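Replication protein A (Methanococcus maripaludis, PDB 3E0E) probably binds DNA, as expected of a replication protein A, the part modelled here being one OB-fold domain of a longer protein. Local coordinates at residues N11-N17 with A70-V76; A18-Y24 with K40-K45; I51-W56 with L83-V87; L59-V64 with V87-I92. One frame throughout, in Å; residues are numbered along the deposited sequence.

Interaction 1: N11-N17 with A70-V76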
# COMPACT_ATOMS: atom_id res chain seq x y z
N ASN A 11 -12.72 -4.01 -6.72
CA ASN A 11 -12.94 -3.21 -7.92
C ASN A 11 -13.18 -1.74 -7.61
O ASN A 11 -13.76 -1.00 -8.40
CB ASN A 11 -14.11 -3.78 -8.72
CG ASN A 11 -13.90 -5.24 -9.12
OD1 ASN A 11 -12.93 -5.57 -9.81
ND2 ASN A 11 -14.80 -6.11 -8.69
N LEU A 12 -12.72 -1.33 -6.43
CA LEU A 12 -12.86 0.05 -5.99
C LEU A 12 -11.51 0.73 -6.07
O LEU A 12 -10.48 0.13 -5.77
CB LEU A 12 -13.35 0.10 -4.55
CG LEU A 12 -13.20 1.45 -3.84
CD1 LEU A 12 -14.31 2.39 -4.30
CD2 LEU A 12 -13.27 1.25 -2.34
N SER A 13 -11.51 1.99 -6.49
CA SER A 13 -10.27 2.75 -6.56
C SER A 13 -10.41 3.91 -5.59
O SER A 13 -11.37 4.68 -5.67
CB SER A 13 -10.03 3.27 -7.98
OG SER A 13 -9.64 2.20 -8.83
N GLY A 14 -9.47 4.03 -4.67
CA GLY A 14 -9.54 5.09 -3.70
C GLY A 14 -8.23 5.33 -2.99
O GLY A 14 -7.19 4.79 -3.37
N THR A 15 -8.29 6.14 -1.94
CA THR A 15 -7.10 6.48 -1.18
C THR A 15 -7.35 6.19 0.29
O THR A 15 -8.45 6.41 0.80
CB THR A 15 -6.77 7.98 -1.34
OG1 THR A 15 -6.63 8.30 -2.72
CG2 THR A 15 -5.49 8.33 -0.61
N ILE A 16 -6.32 5.70 0.97
CA ILE A 16 -6.41 5.43 2.40
C ILE A 16 -5.17 6.04 3.04
O ILE A 16 -4.12 6.12 2.40
CB ILE A 16 -6.43 3.92 2.75
CG1 ILE A 16 -5.17 3.22 2.20
CG2 ILE A 16 -7.71 3.28 2.22
CD1 ILE A 16 -5.02 1.79 2.67
N ASN A 17 -5.29 6.49 4.28
CA ASN A 17 -4.17 7.05 5.02
C ASN A 17 -3.92 5.99 6.07
O ASN A 17 -4.72 5.82 6.99
CB ASN A 17 -4.54 8.38 5.68
CG ASN A 17 -4.95 9.42 4.67
OD1 ASN A 17 -4.55 9.36 3.50
ND2 ASN A 17 -5.73 10.40 5.10
N ALA A 70 1.28 6.63 5.58
CA ALA A 70 1.27 6.97 4.17
C ALA A 70 -0.09 7.15 3.55
O ALA A 70 -1.08 6.58 4.00
CB ALA A 70 2.05 5.91 3.40
N GLU A 71 -0.12 7.98 2.51
CA GLU A 71 -1.33 8.22 1.74
C GLU A 71 -1.16 7.29 0.56
O GLU A 71 -0.29 7.50 -0.29
CB GLU A 71 -1.39 9.67 1.25
CG GLU A 71 -2.71 10.01 0.60
CD GLU A 71 -2.83 11.48 0.24
OE1 GLU A 71 -3.94 11.91 -0.13
OE2 GLU A 71 -1.81 12.19 0.34
N VAL A 72 -1.98 6.25 0.51
CA VAL A 72 -1.90 5.25 -0.54
C VAL A 72 -3.13 5.27 -1.43
O VAL A 72 -4.23 5.05 -0.96
CB VAL A 72 -1.77 3.83 0.06
CG1 VAL A 72 -1.65 2.81 -1.04
CG2 VAL A 72 -0.56 3.76 0.99
N SER A 73 -2.93 5.52 -2.72
CA SER A 73 -4.03 5.56 -3.67
C SER A 73 -3.88 4.36 -4.60
O SER A 73 -2.79 4.09 -5.08
CB SER A 73 -3.99 6.85 -4.49
OG SER A 73 -4.08 7.98 -3.64
N GLY A 74 -4.97 3.65 -4.85
CA GLY A 74 -4.86 2.50 -5.72
C GLY A 74 -6.16 1.79 -5.99
O GLY A 74 -7.24 2.29 -5.65
N TYR A 75 -6.05 0.61 -6.58
CA TYR A 75 -7.19 -0.22 -6.95
C TYR A 75 -7.27 -1.41 -6.00
O TYR A 75 -6.28 -2.09 -5.78
CB TYR A 75 -7.00 -0.72 -8.38
CG TYR A 75 -8.19 -1.42 -8.97
CD1 TYR A 75 -9.28 -0.70 -9.43
CD2 TYR A 75 -8.23 -2.81 -9.07
CE1 TYR A 75 -10.38 -1.34 -9.99
CE2 TYR A 75 -9.33 -3.46 -9.62
CZ TYR A 75 -10.40 -2.72 -10.08
OH TYR A 75 -11.48 -3.35 -10.64
N VAL A 76 -8.46 -1.65 -5.46
CA VAL A 76 -8.68 -2.74 -4.52
C VAL A 76 -9.15 -3.98 -5.25
O VAL A 76 -10.07 -3.91 -6.06
CB VAL A 76 -9.73 -2.33 -3.47
CG1 VAL A 76 -9.94 -3.44 -2.46
CG2 VAL A 76 -9.28 -1.05 -2.78
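Strands 12-17 and 70-76 run antiparallel, their axes approaching to 4.6 Å with 164° between their directions. They pair the first strand of the OB-fold barrel with the fourth, in the order usual for this fold. Gly14 and Gly74 form a hydrogen-bonded pair, Gly14 N to Gly74 O at 3.0 Å and Gly74 N to Gly14 O at 2.9 Å, and Ile16 and Val72 form another, with Ile16 N to Val72 O and Val72 N to Ile16 O both at 2.9 Å. In the non-hydrogen-bonded pair between them, Thr15 with Ser73, the CA atoms draw together to 4.1 Å, and Thr15 CA lies 3.2 Å from Val72 O in a CA-H...O contact. The glycine pair puts no side chain on the Ile16 and Val72 face at its level.

One face carries Ile16, Val72 and Val76 and is buried; Ile16 CG1 packs 4.1 Å from Val72 CB, and Ile90 of strand 89-92 lies against Val72. The other face bears Ser13, Thr15, Asn17, Glu71, Ser73 and Tyr75 and is largely polar. On it Thr15 CG2 touches the aliphatic part of Glu71 at CG, 3.5 Å away, and Ser13 OG sits at the edge of the Tyr75 ring, 3.0 Å from Tyr75 CD1. Midway along this polar face, Thr15 OG1 donates a hydrogen bond to Ser73 OG at 2.7 Å.

Interaction 2: A18-Y24 with K40-K45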
# COMPACT_ATOMS: atom_id res chain seq x y z
N ALA A 18 -2.81 5.26 5.92
CA ALA A 18 -2.54 4.17 6.83
C ALA A 18 -1.09 4.01 7.26
O ALA A 18 -0.17 4.44 6.59
CB ALA A 18 -3.02 2.87 6.20
N GLU A 19 -0.93 3.35 8.41
CA GLU A 19 0.37 3.07 8.98
C GLU A 19 1.00 1.86 8.30
O GLU A 19 0.33 0.85 8.06
CB GLU A 19 0.21 2.78 10.48
CG GLU A 19 1.41 2.12 11.13
CD GLU A 19 1.12 1.62 12.53
OE1 GLU A 19 2.02 0.99 13.13
OE2 GLU A 19 0.01 1.86 13.04
N VAL A 20 2.28 1.96 8.00
CA VAL A 20 3.00 0.84 7.39
C VAL A 20 3.43 -0.03 8.57
O VAL A 20 4.31 0.33 9.35
CB VAL A 20 4.24 1.33 6.61
CG1 VAL A 20 5.01 0.13 6.05
CG2 VAL A 20 3.80 2.26 5.47
N VAL A 21 2.76 -1.17 8.73
CA VAL A 21 3.05 -2.10 9.82
C VAL A 21 4.23 -2.99 9.45
O VAL A 21 4.99 -3.44 10.31
CB VAL A 21 1.84 -2.99 10.12
CG1 VAL A 21 2.17 -3.97 11.24
CG2 VAL A 21 0.64 -2.12 10.49
N THR A 22 4.36 -3.25 8.16
CA THR A 22 5.45 -4.09 7.69
C THR A 22 5.77 -3.75 6.24
O THR A 22 4.89 -3.35 5.48
CB THR A 22 5.10 -5.58 7.77
OG1 THR A 22 4.66 -5.91 9.09
CG2 THR A 22 6.33 -6.43 7.44
N ALA A 23 7.04 -3.89 5.89
CA ALA A 23 7.51 -3.65 4.54
C ALA A 23 8.35 -4.87 4.23
O ALA A 23 9.34 -5.14 4.91
CB ALA A 23 8.34 -2.38 4.49
N TYR A 24 7.97 -5.63 3.21
CA TYR A 24 8.70 -6.84 2.87
C TYR A 24 9.78 -6.60 1.82
O TYR A 24 9.80 -5.57 1.15
CB TYR A 24 7.73 -7.92 2.40
CG TYR A 24 6.68 -8.22 3.45
CD1 TYR A 24 5.46 -7.55 3.45
CD2 TYR A 24 6.94 -9.12 4.48
CE1 TYR A 24 4.52 -7.77 4.45
CE2 TYR A 24 6.00 -9.35 5.49
CZ TYR A 24 4.80 -8.67 5.47
OH TYR A 24 3.88 -8.87 6.47
N LYS A 40 7.10 -4.83 -4.21
CA LYS A 40 7.44 -4.59 -2.81
C LYS A 40 6.09 -4.61 -2.10
O LYS A 40 5.23 -3.78 -2.40
CB LYS A 40 8.11 -3.23 -2.63
CG LYS A 40 9.34 -3.24 -1.71
CD LYS A 40 9.14 -2.39 -0.46
CE LYS A 40 9.07 -0.89 -0.76
NZ LYS A 40 10.39 -0.20 -0.65
N SER A 41 5.89 -5.56 -1.21
CA SER A 41 4.64 -5.65 -0.47
C SER A 41 4.70 -4.89 0.85
O SER A 41 5.74 -4.85 1.51
CB SER A 41 4.27 -7.11 -0.19
OG SER A 41 4.10 -7.83 -1.40
N LEU A 42 3.57 -4.30 1.22
CA LEU A 42 3.46 -3.56 2.47
C LEU A 42 2.23 -4.07 3.20
O LEU A 42 1.28 -4.52 2.58
CB LEU A 42 3.24 -2.07 2.21
CG LEU A 42 4.26 -1.28 1.39
CD1 LEU A 42 3.85 0.19 1.32
CD2 LEU A 42 5.63 -1.43 2.01
N PHE A 43 2.27 -4.03 4.53
CA PHE A 43 1.09 -4.40 5.28
C PHE A 43 0.68 -3.08 5.90
O PHE A 43 1.44 -2.47 6.65
CB PHE A 43 1.38 -5.44 6.36
CG PHE A 43 0.14 -6.11 6.87
CD1 PHE A 43 -0.30 -5.90 8.17
CD2 PHE A 43 -0.62 -6.92 6.03
CE1 PHE A 43 -1.48 -6.48 8.63
CE2 PHE A 43 -1.81 -7.50 6.47
CZ PHE A 43 -2.24 -7.28 7.78
N LEU A 44 -0.52 -2.63 5.55
CA LEU A 44 -1.04 -1.35 6.00
C LEU A 44 -2.15 -1.50 7.01
O LEU A 44 -2.93 -2.44 6.95
CB LEU A 44 -1.55 -0.58 4.79
CG LEU A 44 -0.50 -0.39 3.69
CD1 LEU A 44 -1.18 0.02 2.40
CD2 LEU A 44 0.52 0.65 4.12
N LYS A 45 -2.24 -0.55 7.94
CA LYS A 45 -3.27 -0.60 8.96
C LYS A 45 -3.75 0.77 9.39
O LYS A 45 -2.98 1.73 9.40
CB LYS A 45 -2.74 -1.33 10.20
CG LYS A 45 -3.73 -1.40 11.36
CD LYS A 45 -3.14 -1.99 12.63
CE LYS A 45 -2.14 -1.05 13.28
NZ LYS A 45 -1.73 -1.51 14.65
O HOH W 1 -2.79 2.57 12.52
O HOH W 2 0.16 0.31 15.66
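A classic beta bulge interrupts the hairpin formed by strands 12-29 and 37-46: Val21 and Thr22 both face Phe43. Phe43 O accepts from Val21 N at 2.8 Å and more weakly from Thr22 N at 3.4 Å, while Phe43 N returns a bond to Thr22 O at 2.9 Å. Val21 has a helix-like backbone (phi -83°, psi -30°), which fits the extra residue into the strand and shifts the register by one. Before the bulge, Glu19 N to Lys45 O (2.8 Å) and Lys45 N to Glu19 O (2.9 Å) hold the pair; beyond it Tyr24 N reaches Ser41 O at 2.9 Å.

These are the first two long strands of the OB-fold barrel. Their axes lie at 137°, well short of straight antiparallel, as suits strongly coiled strands wrapping round a barrel. Val20, Leu42 and Leu44 are buried in the core, with Val20 CG2 3.9 Å from Leu44 CD2, and the partly exposed Ala23 continues the same face, Ala23 CB lying 3.8 Å from Leu42 CD2. On the other face Val21 CB meets the edge of the Phe43 ring, 4.1 Å from Phe43 CD1, and Val21 CG2 rests 3.5 Å from Lys45 CB. Glu19 OE2 and Lys45 NZ are 4.1 Å apart, too far for a salt bridge, but water 2 links them, donating to Glu19 OE2 at 3.0 Å and accepting from Lys45 NZ at 2.8 Å.

Interaction 3: I51-W56 with L83-V87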
# COMPACT_ATOMS: atom_id res chain seq x y z
N ILE A 51 -4.70 -4.18 5.51
CA ILE A 51 -4.76 -4.67 4.14
C ILE A 51 -3.36 -4.69 3.54
O ILE A 51 -2.50 -3.91 3.93
CB ILE A 51 -5.67 -3.75 3.30
CG1 ILE A 51 -5.87 -4.34 1.90
CG2 ILE A 51 -5.05 -2.36 3.21
CD1 ILE A 51 -6.88 -3.59 1.07
N ARG A 52 -3.14 -5.60 2.60
CA ARG A 52 -1.85 -5.72 1.92
C ARG A 52 -1.81 -4.70 0.79
O ARG A 52 -2.80 -4.50 0.10
CB ARG A 52 -1.69 -7.12 1.34
CG ARG A 52 -0.38 -7.34 0.60
CD ARG A 52 -0.47 -8.56 -0.29
NE ARG A 52 0.82 -8.94 -0.85
CZ ARG A 52 0.99 -9.57 -2.01
NH1 ARG A 52 -0.07 -9.88 -2.76
NH2 ARG A 52 2.20 -9.88 -2.43
N GLY A 53 -0.67 -4.05 0.64
CA GLY A 53 -0.51 -3.08 -0.43
C GLY A 53 0.62 -3.55 -1.32
O GLY A 53 1.63 -4.04 -0.82
N THR A 54 0.47 -3.42 -2.64
CA THR A 54 1.51 -3.86 -3.55
C THR A 54 2.09 -2.71 -4.37
O THR A 54 1.38 -2.04 -5.13
CB THR A 54 1.02 -4.97 -4.50
OG1 THR A 54 -0.14 -4.52 -5.22
CG2 THR A 54 0.65 -6.22 -3.70
N LEU A 55 3.39 -2.48 -4.19
CA LEU A 55 4.12 -1.43 -4.89
C LEU A 55 4.77 -2.12 -6.09
O LEU A 55 5.53 -3.06 -5.92
CB LEU A 55 5.20 -0.84 -3.98
CG LEU A 55 4.75 -0.09 -2.73
CD1 LEU A 55 5.95 0.19 -1.85
CD2 LEU A 55 4.05 1.21 -3.12
N TRP A 56 4.46 -1.64 -7.29
CA TRP A 56 5.01 -2.26 -8.49
C TRP A 56 6.06 -1.43 -9.20
O TRP A 56 6.05 -0.20 -9.17
CB TRP A 56 3.89 -2.58 -9.48
CG TRP A 56 2.83 -3.48 -8.93
CD1 TRP A 56 1.63 -3.10 -8.40
CD2 TRP A 56 2.88 -4.90 -8.84
NE1 TRP A 56 0.93 -4.20 -7.99
CE2 TRP A 56 1.67 -5.33 -8.25
CE3 TRP A 56 3.83 -5.87 -9.21
CZ2 TRP A 56 1.38 -6.67 -8.02
CZ3 TRP A 56 3.54 -7.21 -8.98
CH2 TRP A 56 2.33 -7.60 -8.39
N LEU A 83 -8.58 -8.97 0.61
CA LEU A 83 -8.45 -7.82 -0.26
C LEU A 83 -7.04 -7.27 -0.23
O LEU A 83 -6.31 -7.44 0.75
CB LEU A 83 -9.43 -6.72 0.16
CG LEU A 83 -10.92 -7.03 0.07
CD1 LEU A 83 -11.72 -5.84 0.57
CD2 LEU A 83 -11.29 -7.36 -1.37
N GLU A 84 -6.64 -6.63 -1.32
CA GLU A 84 -5.32 -6.03 -1.43
C GLU A 84 -5.49 -4.76 -2.25
O GLU A 84 -6.43 -4.64 -3.03
CB GLU A 84 -4.35 -6.96 -2.15
CG GLU A 84 -4.30 -8.38 -1.63
CD GLU A 84 -3.20 -9.19 -2.30
OE1 GLU A 84 -2.94 -8.95 -3.49
OE2 GLU A 84 -2.62 -10.06 -1.63
N ILE A 85 -4.58 -3.82 -2.07
CA ILE A 85 -4.66 -2.59 -2.84
C ILE A 85 -3.42 -2.48 -3.72
O ILE A 85 -2.28 -2.47 -3.23
CB ILE A 85 -4.80 -1.36 -1.91
CG1 ILE A 85 -4.86 -0.08 -2.75
CG2 ILE A 85 -3.65 -1.32 -0.90
CD1 ILE A 85 -5.36 1.12 -1.99
N SER A 86 -3.64 -2.42 -5.03
CA SER A 86 -2.56 -2.28 -6.00
C SER A 86 -2.30 -0.78 -6.01
O SER A 86 -3.16 0.00 -6.42
CB SER A 86 -3.01 -2.76 -7.38
OG SER A 86 -1.91 -2.80 -8.27
N VAL A 87 -1.12 -0.40 -5.56
CA VAL A 87 -0.77 1.01 -5.45
C VAL A 87 -0.48 1.74 -6.74
O VAL A 87 0.36 1.31 -7.55
CB VAL A 87 0.43 1.20 -4.50
CG1 VAL A 87 0.68 2.68 -4.27
CG2 VAL A 87 0.16 0.49 -3.19
O HOH W 3 -4.99 -8.09 2.82
O HOH W 4 2.78 0.37 -7.89
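A salt bridge joins Arg52 NH1 to Glu84 OE2 at 2.8 Å, the carboxylate oxygen lying near the plane of the guanidinium at its edge; Arg52 NH2 has a second partner in Ser41 OG. The backbones are joined by Ile85 N to Arg52 O (2.9 Å), Thr54 N to Ile85 O (3.0 Å) and Val87 N to Thr54 O (3.0 Å), the staggered pattern of parallel strands. Water bridges extend the pairing at both ends: water 3 between Arg52 N and Leu83 O, water 4 between Trp56 N and Val87 O. Trp56 NE1 also makes a weak bond to Ser86 OG at 3.2 Å. On the inner side Ile51 CD1 packs 4.1 Å from Leu83 CB, and Leu55 CD2 lies 3.9 Å from Val87 CG1. This parallel pairing is the one that closes an OB-fold barrel: strand 49-56 has antiparallel strand 37-46 on its other flank, and strand 83-87 has strand 69-78.

Interaction 4: L59-V64 with V87-I92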
# COMPACT_ATOMS: atom_id res chain seq x y z
N LEU A 59 7.75 2.05 -8.07
CA LEU A 59 7.28 2.33 -6.73
C LEU A 59 7.81 1.31 -5.72
O LEU A 59 7.71 1.51 -4.52
CB LEU A 59 5.75 2.38 -6.68
CG LEU A 59 5.14 3.61 -7.36
CD1 LEU A 59 3.63 3.59 -7.16
CD2 LEU A 59 5.73 4.87 -6.76
N ALA A 60 8.37 0.21 -6.22
CA ALA A 60 8.91 -0.79 -5.32
C ALA A 60 10.16 -0.25 -4.65
O ALA A 60 10.64 -0.81 -3.66
CB ALA A 60 9.22 -2.07 -6.08
N ASP A 61 10.70 0.84 -5.19
CA ASP A 61 11.90 1.45 -4.62
C ASP A 61 11.57 2.71 -3.82
O ASP A 61 12.47 3.42 -3.37
CB ASP A 61 12.91 1.77 -5.72
CG ASP A 61 13.69 0.54 -6.14
OD1 ASP A 61 13.98 0.40 -7.35
OD2 ASP A 61 14.03 -0.28 -5.26
N PHE A 62 10.28 2.98 -3.65
CA PHE A 62 9.85 4.14 -2.88
C PHE A 62 10.35 3.99 -1.45
O PHE A 62 10.21 2.93 -0.84
CB PHE A 62 8.32 4.24 -2.89
CG PHE A 62 7.80 5.47 -2.23
CD1 PHE A 62 7.77 6.68 -2.91
CD2 PHE A 62 7.33 5.43 -0.92
CE1 PHE A 62 7.29 7.84 -2.29
CE2 PHE A 62 6.85 6.58 -0.30
CZ PHE A 62 6.83 7.78 -0.98
N GLU A 63 10.92 5.06 -0.90
CA GLU A 63 11.44 5.00 0.47
C GLU A 63 10.32 5.04 1.50
O GLU A 63 9.76 6.09 1.80
CB GLU A 63 12.42 6.16 0.71
CG GLU A 63 11.84 7.54 0.45
CD GLU A 63 12.80 8.67 0.82
OE1 GLU A 63 13.87 8.77 0.19
OE2 GLU A 63 12.47 9.44 1.74
N VAL A 64 10.00 3.87 2.04
CA VAL A 64 8.96 3.72 3.05
C VAL A 64 9.55 2.91 4.20
O VAL A 64 10.31 1.97 3.98
CB VAL A 64 7.72 2.98 2.49
CG1 VAL A 64 7.02 2.21 3.59
CG2 VAL A 64 6.77 3.99 1.88
N VAL A 87 -1.12 -0.40 -5.56
CA VAL A 87 -0.77 1.01 -5.45
C VAL A 87 -0.48 1.74 -6.74
O VAL A 87 0.36 1.31 -7.55
CB VAL A 87 0.43 1.20 -4.50
CG1 VAL A 87 0.68 2.68 -4.27
CG2 VAL A 87 0.16 0.49 -3.19
N ASP A 88 -1.20 2.84 -6.94
CA ASP A 88 -1.03 3.71 -8.11
C ASP A 88 -0.11 4.85 -7.69
O ASP A 88 0.74 5.31 -8.46
CB ASP A 88 -2.37 4.29 -8.55
CG ASP A 88 -3.28 3.25 -9.19
OD1 ASP A 88 -4.50 3.47 -9.21
OD2 ASP A 88 -2.75 2.24 -9.69
N ASN A 89 -0.29 5.32 -6.46
CA ASN A 89 0.51 6.42 -5.94
C ASN A 89 0.65 6.31 -4.43
O ASN A 89 -0.25 5.83 -3.74
CB ASN A 89 -0.13 7.76 -6.30
CG ASN A 89 0.69 8.94 -5.84
OD1 ASN A 89 0.34 9.63 -4.88
ND2 ASN A 89 1.80 9.19 -6.52
N ILE A 90 1.80 6.74 -3.92
CA ILE A 90 2.05 6.71 -2.48
C ILE A 90 2.87 7.93 -2.06
O ILE A 90 3.76 8.39 -2.77
CB ILE A 90 2.78 5.41 -2.06
CG1 ILE A 90 2.99 5.39 -0.54
CG2 ILE A 90 4.10 5.26 -2.81
CD1 ILE A 90 3.42 4.04 0.00
N GLY A 91 2.52 8.47 -0.89
CA GLY A 91 3.22 9.62 -0.36
C GLY A 91 3.26 9.47 1.14
O GLY A 91 2.40 8.81 1.72
N ILE A 92 4.25 10.08 1.79
CA ILE A 92 4.35 9.98 3.24
C ILE A 92 3.67 11.16 3.92
O ILE A 92 4.02 12.32 3.68
CB ILE A 92 5.83 9.93 3.68
CG1 ILE A 92 6.52 8.72 3.04
CG2 ILE A 92 5.92 9.85 5.19
CD1 ILE A 92 8.00 8.68 3.25
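Val87, the last residue of strand 83-87, touches Leu59 through Val87 CG1, 4.2 Å from Leu59 CD1. The chain then turns a corner at Asp88, whose O lies 3.6 Å from Leu59 CD1. Here Asp88 and Asn89 both face Ser73 in a classic beta bulge, and both side chains point away from the 59-64 loop. Ile90 turns inward again and is the main contact: its CG2 lies over the face of the Phe62 ring, 3.7 Å from the ring centroid and 10° off the normal, a CH-pi contact. Ile90 CG2 also comes within 4.3 Å of Leu59 CD2, while Ile90 CD1 reaches Val64 CG2 at 3.8 Å.

In OB folds the segment between the third and fourth strands commonly carries a helix across one end of the barrel. This chain has a short 3-10 turn at 59-61 followed by loop, with Phe62 N bonded to Leu59 O at 3.1 Å, and it places Leu59, Phe62 and Val64 against strand 89-92. Gly91 passes the ring with its backbone, Gly91 CA lying 4.1 Å from Phe62 CZ. Finally Ile92 CG1 meets the edge of that ring, 4.0 Å from Phe62 CE2, and Ile92 CD1 lies 3.5 Å from Glu63 O.

How the interactions relate
The four contacts belong to one OB-fold barrel, their centres about 8 to 13 Å apart. Interactions 1 and 2 use successive parts of strand 12-29, which pairs with strand 69-78 and then with strand 37-46. Strand 49-56 follows on from the latter, and its parallel pairing with strand 83-87 in interaction 3 completes the circuit, since strand 83-87 also borders strand 69-78. Interaction 4 shares Val87 with interaction 3 and packs the 59-64 loop onto strand 89-92, beside the barrel's hydrophobic core. Along the chain interaction 2 closes first, within the span of interaction 1; interactions 1, 3 and 4 interlock, so distant parts of the sequence hold the domain together.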